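5-cytosine DNA methyltransferase (PDB 3QV2) probably transfers methyl groups from S-adenosyl-L-methionine to carbon 5 of cytosine in tRNA or DNA, as expected of a Dnmt2-type enzyme. Local coordinates at residues Gln10-Glu15 and Asn35-Pro40; Glu28-Asn33 and Leu317-Phe322; Asn198-Asn203 and Asn270-Thr275; Phe222-Lys227 and Gly247-Pro252. All coordinates share one frame; numbering follows the deposited sequence.

Contact 1 of 4, residues Gln10-Glu15 and Asn35-Pro40; sequences QVNVIE and NATFIP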
# COMPACT_ATOMS: atom_id res chain seq x y z
N GLN A 10 0.90 -25.35 -1.56
CA GLN A 10 1.87 -24.27 -1.69
C GLN A 10 1.26 -23.00 -2.28
O GLN A 10 0.29 -23.06 -3.03
CB GLN A 10 3.06 -24.73 -2.54
CG GLN A 10 4.24 -23.77 -2.54
CD GLN A 10 5.43 -24.33 -3.30
OE1 GLN A 10 6.45 -23.66 -3.45
NE2 GLN A 10 5.30 -25.56 -3.78
N VAL A 11 1.84 -21.86 -1.92
CA VAL A 11 1.39 -20.57 -2.45
C VAL A 11 2.49 -19.93 -3.28
O VAL A 11 3.49 -19.45 -2.75
CB VAL A 11 0.98 -19.61 -1.32
CG1 VAL A 11 0.65 -18.24 -1.89
CG2 VAL A 11 -0.20 -20.17 -0.55
N ASN A 12 2.30 -19.92 -4.60
CA ASN A 12 3.26 -19.31 -5.51
C ASN A 12 2.69 -18.04 -6.11
O ASN A 12 1.74 -18.09 -6.90
CB ASN A 12 3.66 -20.30 -6.60
CG ASN A 12 4.16 -21.62 -6.04
OD1 ASN A 12 3.62 -22.68 -6.33
ND2 ASN A 12 5.20 -21.55 -5.22
N VAL A 13 3.26 -16.90 -5.74
CA VAL A 13 2.67 -15.61 -6.05
C VAL A 13 3.41 -14.83 -7.14
O VAL A 13 4.63 -14.73 -7.12
CB VAL A 13 2.60 -14.71 -4.80
CG1 VAL A 13 1.85 -13.42 -5.10
CG2 VAL A 13 1.96 -15.45 -3.64
N ILE A 14 2.65 -14.29 -8.08
CA ILE A 14 3.18 -13.29 -9.00
C ILE A 14 2.83 -11.91 -8.44
O ILE A 14 1.66 -11.52 -8.42
CB ILE A 14 2.59 -13.42 -10.41
CG1 ILE A 14 2.77 -14.84 -10.95
CG2 ILE A 14 3.25 -12.41 -11.35
CD1 ILE A 14 2.25 -15.03 -12.36
N GLU A 15 3.84 -11.18 -7.99
CA GLU A 15 3.63 -9.89 -7.34
C GLU A 15 3.64 -8.75 -8.36
O GLU A 15 4.66 -8.08 -8.54
CB GLU A 15 4.70 -9.67 -6.27
CG GLU A 15 4.38 -8.58 -5.25
CD GLU A 15 5.36 -8.57 -4.09
OE1 GLU A 15 5.21 -7.72 -3.19
OE2 GLU A 15 6.28 -9.42 -4.08
N ASN A 35 4.55 -21.50 3.68
CA ASN A 35 5.71 -20.98 2.98
C ASN A 35 5.36 -20.68 1.52
O ASN A 35 4.71 -21.49 0.86
CB ASN A 35 6.89 -21.95 3.07
CG ASN A 35 7.41 -22.09 4.49
OD1 ASN A 35 7.00 -22.98 5.23
ND2 ASN A 35 8.33 -21.21 4.87
N ALA A 36 5.79 -19.52 1.04
CA ALA A 36 5.42 -19.08 -0.30
C ALA A 36 6.61 -18.56 -1.09
O ALA A 36 7.66 -18.24 -0.53
CB ALA A 36 4.33 -18.02 -0.22
N THR A 37 6.44 -18.49 -2.41
CA THR A 37 7.44 -17.89 -3.29
C THR A 37 6.84 -16.67 -3.97
O THR A 37 5.63 -16.60 -4.19
CB THR A 37 7.90 -18.88 -4.37
OG1 THR A 37 6.79 -19.23 -5.21
CG2 THR A 37 8.48 -20.14 -3.74
N PHE A 38 7.68 -15.70 -4.31
CA PHE A 38 7.21 -14.46 -4.92
C PHE A 38 8.01 -14.10 -6.17
O PHE A 38 9.24 -14.14 -6.17
CB PHE A 38 7.28 -13.31 -3.91
CG PHE A 38 6.36 -13.48 -2.73
CD1 PHE A 38 5.09 -12.93 -2.74
CD2 PHE A 38 6.77 -14.18 -1.61
CE1 PHE A 38 4.24 -13.08 -1.66
CE2 PHE A 38 5.93 -14.33 -0.52
CZ PHE A 38 4.67 -13.78 -0.55
N ILE A 39 7.30 -13.75 -7.24
CA ILE A 39 7.92 -13.26 -8.46
C ILE A 39 7.40 -11.86 -8.77
O ILE A 39 6.34 -11.70 -9.37
CB ILE A 39 7.65 -14.18 -9.67
CG1 ILE A 39 8.32 -15.54 -9.47
CG2 ILE A 39 8.17 -13.54 -10.95
CD1 ILE A 39 7.58 -16.46 -8.51
N PRO A 40 8.16 -10.84 -8.36
CA PRO A 40 7.78 -9.43 -8.47
C PRO A 40 7.98 -8.86 -9.88
O PRO A 40 8.99 -9.13 -10.52
CB PRO A 40 8.73 -8.74 -7.50
CG PRO A 40 9.94 -9.59 -7.50
CD PRO A 40 9.46 -11.00 -7.68

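Contact 2 of 4, residues Glu28-Asn33 and Leu317-Phe322; sequences ERSSIN and LMEYLF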
# COMPACT_ATOMS: atom_id res chain seq x y z
N GLU A 28 3.81 -12.25 4.57
CA GLU A 28 4.84 -12.82 5.44
C GLU A 28 4.59 -12.53 6.92
O GLU A 28 4.99 -13.31 7.78
CB GLU A 28 6.23 -12.33 5.02
CG GLU A 28 6.68 -12.86 3.67
CD GLU A 28 8.10 -12.43 3.32
OE1 GLU A 28 8.68 -11.63 4.07
OE2 GLU A 28 8.63 -12.91 2.29
N ARG A 29 3.93 -11.41 7.22
CA ARG A 29 3.66 -11.06 8.61
C ARG A 29 2.33 -11.65 9.08
O ARG A 29 2.05 -11.68 10.28
CB ARG A 29 3.67 -9.54 8.82
CG ARG A 29 2.47 -8.81 8.24
CD ARG A 29 2.34 -7.41 8.81
NE ARG A 29 2.11 -7.43 10.25
CZ ARG A 29 2.81 -6.73 11.14
NH1 ARG A 29 3.80 -5.94 10.74
NH2 ARG A 29 2.53 -6.82 12.43
N SER A 30 1.52 -12.11 8.14
CA SER A 30 0.22 -12.69 8.47
C SER A 30 0.38 -14.05 9.14
O SER A 30 1.50 -14.57 9.25
CB SER A 30 -0.65 -12.82 7.22
OG SER A 30 -0.23 -13.90 6.41
N SER A 31 -0.73 -14.63 9.59
CA SER A 31 -0.70 -15.91 10.28
C SER A 31 -1.01 -17.08 9.35
O SER A 31 -1.23 -18.20 9.80
CB SER A 31 -1.68 -15.91 11.45
OG SER A 31 -3.01 -15.80 10.99
N ILE A 32 -1.02 -16.80 8.05
CA ILE A 32 -1.28 -17.84 7.06
C ILE A 32 -0.31 -19.00 7.24
O ILE A 32 -0.69 -20.17 7.16
CB ILE A 32 -1.18 -17.27 5.63
CG1 ILE A 32 -2.23 -16.18 5.42
CG2 ILE A 32 -1.35 -18.38 4.60
CD1 ILE A 32 -2.26 -15.62 4.02
N ASN A 33 0.95 -18.67 7.50
CA ASN A 33 1.98 -19.66 7.82
C ASN A 33 2.19 -20.78 6.81
O ASN A 33 2.65 -21.87 7.16
CB ASN A 33 1.76 -20.23 9.22
CG ASN A 33 1.95 -19.20 10.32
OD1 ASN A 33 2.66 -18.21 10.13
ND2 ASN A 33 1.31 -19.43 11.46
N LEU A 317 -6.69 -9.25 5.81
CA LEU A 317 -7.55 -9.54 4.67
C LEU A 317 -7.06 -10.75 3.88
O LEU A 317 -7.86 -11.51 3.34
CB LEU A 317 -7.66 -8.31 3.76
CG LEU A 317 -8.23 -7.07 4.44
CD1 LEU A 317 -8.33 -5.92 3.46
CD2 LEU A 317 -9.59 -7.37 5.05
N MET A 318 -5.75 -10.93 3.81
CA MET A 318 -5.17 -12.08 3.14
C MET A 318 -5.49 -13.37 3.90
O MET A 318 -5.79 -14.39 3.29
CB MET A 318 -3.66 -11.92 2.98
CG MET A 318 -3.25 -10.92 1.91
SD MET A 318 -1.46 -10.89 1.67
CE MET A 318 -1.33 -9.85 0.21
N GLU A 319 -5.42 -13.30 5.22
CA GLU A 319 -5.76 -14.43 6.06
C GLU A 319 -7.18 -14.89 5.77
O GLU A 319 -7.49 -16.09 5.84
CB GLU A 319 -5.61 -14.07 7.54
CG GLU A 319 -4.17 -13.80 7.96
CD GLU A 319 -4.06 -13.12 9.31
OE1 GLU A 319 -5.12 -12.83 9.92
OE2 GLU A 319 -2.93 -12.87 9.77
N TYR A 320 -8.05 -13.94 5.43
CA TYR A 320 -9.42 -14.25 5.04
C TYR A 320 -9.44 -14.88 3.66
O TYR A 320 -10.04 -15.94 3.46
CB TYR A 320 -10.27 -12.98 5.07
CG TYR A 320 -11.70 -13.19 4.61
CD1 TYR A 320 -12.59 -13.93 5.38
CD2 TYR A 320 -12.15 -12.64 3.42
CE1 TYR A 320 -13.90 -14.12 4.97
CE2 TYR A 320 -13.46 -12.83 3.00
CZ TYR A 320 -14.33 -13.56 3.78
OH TYR A 320 -15.63 -13.75 3.37
N LEU A 321 -8.79 -14.22 2.70
CA LEU A 321 -8.71 -14.70 1.33
C LEU A 321 -8.23 -16.15 1.24
O LEU A 321 -8.70 -16.91 0.39
CB LEU A 321 -7.76 -13.81 0.51
CG LEU A 321 -7.40 -14.29 -0.89
CD1 LEU A 321 -8.63 -14.33 -1.78
CD2 LEU A 321 -6.34 -13.39 -1.50
N PHE A 322 -7.31 -16.53 2.12
CA PHE A 322 -6.72 -17.86 2.09
C PHE A 322 -7.31 -18.82 3.12
O PHE A 322 -6.74 -19.88 3.38
CB PHE A 322 -5.20 -17.78 2.29
CG PHE A 322 -4.46 -17.21 1.11
CD1 PHE A 322 -4.03 -18.04 0.09
CD2 PHE A 322 -4.17 -15.86 1.04
CE1 PHE A 322 -3.34 -17.54 -0.99
CE2 PHE A 322 -3.48 -15.35 -0.05
CZ PHE A 322 -3.07 -16.18 -1.06

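Contact 3 of 4, residues Asn198-Asn203 and Asn270-Thr275; sequences NYLDNN and NLRYFT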
# COMPACT_ATOMS: atom_id res chain seq x y z
N ASN A 198 4.78 4.46 19.68
CA ASN A 198 5.43 3.19 19.36
C ASN A 198 6.22 3.18 18.05
O ASN A 198 7.04 2.29 17.82
CB ASN A 198 4.41 2.05 19.36
CG ASN A 198 3.77 1.84 20.72
OD1 ASN A 198 2.74 2.45 21.03
ND2 ASN A 198 4.36 0.98 21.54
N TYR A 199 5.97 4.15 17.19
CA TYR A 199 6.56 4.15 15.86
C TYR A 199 7.66 5.20 15.69
O TYR A 199 8.30 5.27 14.64
CB TYR A 199 5.48 4.36 14.80
CG TYR A 199 4.30 3.41 14.93
CD1 TYR A 199 3.24 3.69 15.78
CD2 TYR A 199 4.26 2.23 14.19
CE1 TYR A 199 2.17 2.83 15.90
CE2 TYR A 199 3.19 1.36 14.31
CZ TYR A 199 2.15 1.66 15.16
OH TYR A 199 1.08 0.80 15.28
N LEU A 200 7.88 6.00 16.72
CA LEU A 200 8.82 7.11 16.65
C LEU A 200 10.27 6.67 16.82
O LEU A 200 10.59 5.95 17.76
CB LEU A 200 8.48 8.15 17.71
CG LEU A 200 7.08 8.76 17.66
CD1 LEU A 200 6.82 9.63 18.88
CD2 LEU A 200 6.89 9.55 16.38
N ASP A 201 11.13 7.12 15.91
CA ASP A 201 12.57 7.02 16.13
C ASP A 201 12.91 7.88 17.34
O ASP A 201 12.16 8.80 17.68
CB ASP A 201 13.35 7.49 14.91
CG ASP A 201 13.00 6.72 13.66
OD1 ASP A 201 12.47 5.60 13.77
OD2 ASP A 201 13.27 7.24 12.56
N ASN A 202 14.04 7.62 17.98
CA ASN A 202 14.34 8.27 19.25
C ASN A 202 15.48 9.29 19.23
O ASN A 202 15.79 9.89 20.26
CB ASN A 202 14.58 7.23 20.35
CG ASN A 202 15.60 6.19 19.95
OD1 ASN A 202 15.26 5.05 19.63
ND2 ASN A 202 16.87 6.57 19.97
N ASN A 203 16.09 9.49 18.06
CA ASN A 203 17.16 10.48 17.95
C ASN A 203 17.22 11.13 16.57
O ASN A 203 18.28 11.17 15.94
CB ASN A 203 18.51 9.85 18.30
CG ASN A 203 18.92 8.78 17.31
OD1 ASN A 203 18.07 8.12 16.69
ND2 ASN A 203 20.22 8.60 17.14
N ASN A 270 9.14 22.55 18.06
CA ASN A 270 10.06 21.56 17.50
C ASN A 270 9.42 20.63 16.47
O ASN A 270 9.70 19.43 16.45
CB ASN A 270 10.70 20.74 18.62
CG ASN A 270 11.56 21.59 19.54
OD1 ASN A 270 11.05 22.33 20.38
ND2 ASN A 270 12.87 21.48 19.38
N LEU A 271 8.56 21.18 15.62
CA LEU A 271 7.87 20.40 14.61
C LEU A 271 8.85 19.77 13.62
O LEU A 271 9.84 20.39 13.25
CB LEU A 271 6.85 21.27 13.86
CG LEU A 271 5.79 21.95 14.72
CD1 LEU A 271 4.85 22.78 13.86
CD2 LEU A 271 5.01 20.92 15.53
N ARG A 272 8.56 18.54 13.20
CA ARG A 272 9.39 17.85 12.22
C ARG A 272 8.55 16.89 11.40
O ARG A 272 7.49 16.44 11.84
CB ARG A 272 10.52 17.09 12.91
CG ARG A 272 10.06 15.90 13.73
CD ARG A 272 11.23 15.03 14.16
NE ARG A 272 10.82 13.97 15.08
CZ ARG A 272 10.46 12.75 14.69
NH1 ARG A 272 10.45 12.43 13.41
NH2 ARG A 272 10.10 11.85 15.60
N TYR A 273 9.03 16.56 10.20
CA TYR A 273 8.40 15.52 9.41
C TYR A 273 8.72 14.17 10.04
O TYR A 273 9.74 14.03 10.72
CB TYR A 273 8.93 15.52 7.97
CG TYR A 273 8.77 16.83 7.24
CD1 TYR A 273 7.53 17.24 6.75
CD2 TYR A 273 9.86 17.66 7.01
CE1 TYR A 273 7.39 18.44 6.08
CE2 TYR A 273 9.73 18.85 6.33
CZ TYR A 273 8.49 19.24 5.87
OH TYR A 273 8.36 20.43 5.20
N PHE A 274 7.85 13.20 9.82
CA PHE A 274 8.18 11.82 10.17
C PHE A 274 9.26 11.34 9.22
O PHE A 274 9.25 11.67 8.03
CB PHE A 274 6.95 10.93 10.08
CG PHE A 274 5.91 11.19 11.14
CD1 PHE A 274 6.06 10.66 12.41
CD2 PHE A 274 4.80 11.97 10.87
CE1 PHE A 274 5.11 10.89 13.39
CE2 PHE A 274 3.85 12.21 11.85
CZ PHE A 274 4.00 11.67 13.11
N THR A 275 10.20 10.55 9.73
CA THR A 275 11.28 10.02 8.90
C THR A 275 10.77 8.88 8.04
O THR A 275 9.73 8.30 8.33
CB THR A 275 12.45 9.51 9.76
OG1 THR A 275 12.07 8.29 10.41
CG2 THR A 275 12.84 10.55 10.80

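Contact 4 of 4, residues Phe222-Lys227 and Gly247-Pro252; sequences FDIVGK and GSIYCP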
# COMPACT_ATOMS: atom_id res chain seq x y z
N PHE A 222 -0.62 22.55 7.97
CA PHE A 222 -0.19 21.23 8.42
C PHE A 222 -1.22 20.58 9.33
O PHE A 222 -1.87 21.25 10.13
CB PHE A 222 1.14 21.34 9.17
CG PHE A 222 2.34 21.44 8.28
CD1 PHE A 222 2.77 20.35 7.55
CD2 PHE A 222 3.06 22.62 8.20
CE1 PHE A 222 3.89 20.44 6.73
CE2 PHE A 222 4.18 22.72 7.39
CZ PHE A 222 4.59 21.62 6.65
N ASP A 223 -1.36 19.26 9.20
CA ASP A 223 -2.07 18.48 10.20
C ASP A 223 -1.04 18.02 11.22
O ASP A 223 -0.15 17.23 10.90
CB ASP A 223 -2.78 17.28 9.57
CG ASP A 223 -3.53 16.45 10.59
OD1 ASP A 223 -4.74 16.70 10.79
OD2 ASP A 223 -2.91 15.56 11.21
N ILE A 224 -1.13 18.53 12.44
CA ILE A 224 -0.11 18.28 13.45
C ILE A 224 -0.59 17.32 14.54
O ILE A 224 -1.72 17.43 15.02
CB ILE A 224 0.37 19.60 14.10
CG1 ILE A 224 0.73 20.62 13.02
CG2 ILE A 224 1.55 19.34 15.02
CD1 ILE A 224 1.22 21.94 13.58
N VAL A 225 0.28 16.40 14.92
CA VAL A 225 -0.04 15.41 15.94
C VAL A 225 1.07 15.26 16.97
O VAL A 225 2.24 15.52 16.69
CB VAL A 225 -0.31 14.03 15.31
CG1 VAL A 225 -1.54 14.08 14.41
CG2 VAL A 225 0.90 13.55 14.54
N GLY A 226 0.69 14.84 18.18
CA GLY A 226 1.63 14.55 19.24
C GLY A 226 1.71 13.05 19.46
O GLY A 226 0.94 12.29 18.88
N LYS A 227 2.64 12.63 20.32
CA LYS A 227 2.87 11.21 20.54
C LYS A 227 1.64 10.45 21.03
O LYS A 227 1.60 9.22 20.97
CB LYS A 227 4.03 11.00 21.52
CG LYS A 227 3.80 11.60 22.89
CD LYS A 227 5.04 11.45 23.77
CE LYS A 227 6.24 12.14 23.13
NZ LYS A 227 7.46 12.02 23.98
N GLY A 247 0.46 14.08 4.35
CA GLY A 247 0.78 13.46 5.62
C GLY A 247 0.90 14.45 6.76
O GLY A 247 1.16 15.63 6.55
N SER A 248 0.72 13.96 7.98
CA SER A 248 0.83 14.79 9.17
C SER A 248 2.30 15.02 9.53
O SER A 248 3.18 14.32 9.03
CB SER A 248 0.12 14.13 10.36
OG SER A 248 -1.24 13.85 10.06
N ILE A 249 2.55 16.01 10.39
CA ILE A 249 3.87 16.21 10.97
C ILE A 249 3.78 16.07 12.49
O ILE A 249 2.69 16.09 13.05
CB ILE A 249 4.48 17.57 10.60
CG1 ILE A 249 3.56 18.71 11.05
CG2 ILE A 249 4.75 17.65 9.10
CD1 ILE A 249 4.14 20.09 10.80
N TYR A 250 4.93 15.93 13.14
CA TYR A 250 4.95 15.56 14.55
C TYR A 250 5.45 16.66 15.48
O TYR A 250 6.43 17.35 15.19
CB TYR A 250 5.78 14.29 14.75
CG TYR A 250 6.00 13.90 16.19
CD1 TYR A 250 4.94 13.54 17.01
CD2 TYR A 250 7.28 13.88 16.74
CE1 TYR A 250 5.14 13.18 18.33
CE2 TYR A 250 7.49 13.51 18.05
CZ TYR A 250 6.41 13.16 18.84
OH TYR A 250 6.61 12.80 20.16
N CYS A 251 4.76 16.82 16.61
CA CYS A 251 5.19 17.73 17.67
C CYS A 251 5.62 16.92 18.89
O CYS A 251 4.81 16.24 19.51
CB CYS A 251 4.05 18.68 18.05
SG CYS A 251 4.46 19.87 19.34
N PRO A 252 6.91 17.01 19.23
CA PRO A 252 7.51 16.22 20.32
C PRO A 252 7.34 16.90 21.67
O PRO A 252 7.76 16.35 22.69
CB PRO A 252 9.00 16.18 19.94
CG PRO A 252 9.16 17.11 18.73
CD PRO A 252 7.90 17.90 18.61
O HOH W 1 -0.38 18.04 6.84
O HOH W 2 4.71 14.63 21.56
O HOH W 3 9.19 13.69 22.39

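Contact 1 of 4, residues Gln10-Glu15 and Asn35-Pro40
Thr37 holds OG1 between its backbone N and carbonyl carbon (chi1 63°), and Asn12 carries CG anti to its carbonyl carbon (chi1 -54°); the two side chains meet on the sheet face that also carries Ile14 and Ile39. There ND2 of Asn12 donates to OG1 of Thr37 at 2.8 Å. The same ND2 also gives a bond to OE1 of Gln10, at 3.0 Å; it approaches this oxygen from above the Gln10 carbonyl plane, although OE1 lies close to the amide plane of Asn12. The strands themselves run parallel. Val13 N donates to Thr37 O, and Val13 O receives Ile39 N at 2.8 Å. Thr37 N to Val11 O and Glu15 N to Ile39 O (2.9 Å) extend the pattern at either end. On the other face, which helix 22-29 covers, Val13 and Phe38 lie side by side and point the same way, with CB of Val13 3.7 Å from CD1 of Phe38. The extended Glu15 side chain crosses that of Phe38 at a slant, OE2 coming 3.9 Å from CD1 of Phe38. The buried carboxylate is satisfied from outside the strands: OE2 pairs with Tyr51 OH and OE1 with Arg24 N. A backbone N-H from the first turn of helix 22-29, beside the bound S-adenosyl-L-homocysteine, would probably favour the ionised form of Glu15.

Contact 2 of 4, residues Glu28-Asn33 and Leu317-Phe322
Ile32 and Glu319 bring their CA atoms to 5.7 Å where the loop leaving helix 22-29 passes the last turn of helix 311-321. One half of the meeting is polar. OE2 of Glu319 accepts the backbone N-H of Ser31 at 2.8 Å, a fairly straight bond (155°) that arrives on the anti side of the oxygen and 33° out of the carboxylate plane. CB of Ser30 packs 3.4 Å from the same OE2, while the hydroxyl of Ser30 turns to Tyr27 O in the last turn of helix 22-29. The other half is apolar and centres on Ile32. With CD1 anti to CA about the CB-CG1 bond (chi2 -177°), its longer branch stretches across to the opposite helix. CG1 passes 4.0 Å from CG of Glu319, the two side chains crossing at a slant. The terminal CD1 then reaches CD2 of Phe322 at 3.5 Å and CB of Met318 at 4.1 Å. Phe322 N closes the final helical turn on Met318 O at 2.9 Å, and that same oxygen lies at the edge of the Phe322 ring, in its plane. Beyond the contact, Phe322 stacks on His125 of strand 125-130, and Met318 touches Ser26 and Tyr27 of helix 22-29. A C-terminal helix that returns to lie beside the first helix of the chain, against the central sheet, belongs to the Rossmann-like catalytic domain of the C5-methyltransferase family.

Contact 3 of 4, residues Asn198-Asn203 and Asn270-Thr275
Asp201 and Thr275 reach toward each other tip to tip and make the tight part of this contact between two loops. The hydroxyl OG1 of Thr275 donates to OD2 of Asp201 at 2.7 Å, approaching from above the carboxylate plane, 36° out of it. Thr275 keeps OG1 between its backbone N and carbonyl carbon (chi1 72°), and this hydroxyl also caps a backbone N of helix 276-282, for which Thr275 is the N-cap residue. The rest is looser and rests mainly on CD2 of Leu200. This methyl sits at the edge of the Phe274 ring, in its plane and 3.7 Å from CE1. It also lies 4.0 Å from NH2 of Arg272, whose guanidinium it meets obliquely. Arg272 folds NH1 back onto Tyr273 O at 3.2 Å; the same NH1 stays 6.0 Å from OD2 of Asp201. Glu278 takes a salt bridge from Arg272 NH1 and the backbone N-H groups of Asp201 and Thr275, while Lys281 pairs with the other carboxylate oxygen of Asp201, OD1, in a second salt bridge. Lys281, the threonine hydroxyl and the helix start would probably favour an ionised Asp201, although a bound sulfate, probably from the crystallisation liquor and about 4 Å from its side chain, would act the other way.

Contact 4 of 4, residues Phe222-Lys227 and Gly247-Pro252
Ile224 and Val225 pair with Ile249 and Tyr250 in a two-stranded parallel sheet of what is probably the small target-recognition domain of C5-methyltransferases. Three backbone bonds hold it: Ile249 N to Asp223 O at 3.0 Å, Val225 N to Ile249 O at 3.1 Å and Cys251 N to Val225 O at 2.8 Å. Among side chains, OG of Ser248 donates to OD2 of Asp223 at 2.7 Å from above the carboxylate plane; Ser248 OG in turn receives Cys233 N. Apolar packing gathers around Ile249. Its CG1 stands between backbone N and carbonyl carbon (chi1 58°), and an extended chi2 (176°) carries CD1 onward over one face of the Phe222 ring, 3.7 Å from the centroid, in a CH-pi contact. The Ile224 side chain crosses that of Ile249 at a slant, CG1 to CG1 3.9 Å. Tyr250, on the other side of the sheet, turns its ring edge to the backbone of Gly226 and Lys227, with its OH beside CE of Lys227. Waters bridge both ends. One accepts Asp223 N and donates to Gly247 O; a second touches Tyr250 OH, accepts Lys227 N at 3.1 Å and donates to Cys251 O at 2.6 Å.

How the contacts relate
Contacts 1 and 2, centres 13 Å apart, meet at the first beta-alpha-beta unit: contact 1 joins its two strands, and contact 2 packs its helix end and the loop after it against helix 311-321. Val11 CG2 touches Phe322 CE1 at 4.1 Å. Contact 1 is the closer to S-adenosyl-L-homocysteine, the Glu15 side chain being about 6 Å from it and that of Met318 in contact 2 about 9 Å. Contacts 3 and 4, centres 9 Å apart, are joined by a probable hydrogen bond between Arg272 O and Tyr250 N (2.9 Å), both far from the annotated sites. Contacts 1 and 4 lie on opposite sides of the chain's centre, 38 Å apart between centres. In sequence, contact 2 encloses contact 3, which encloses contact 4.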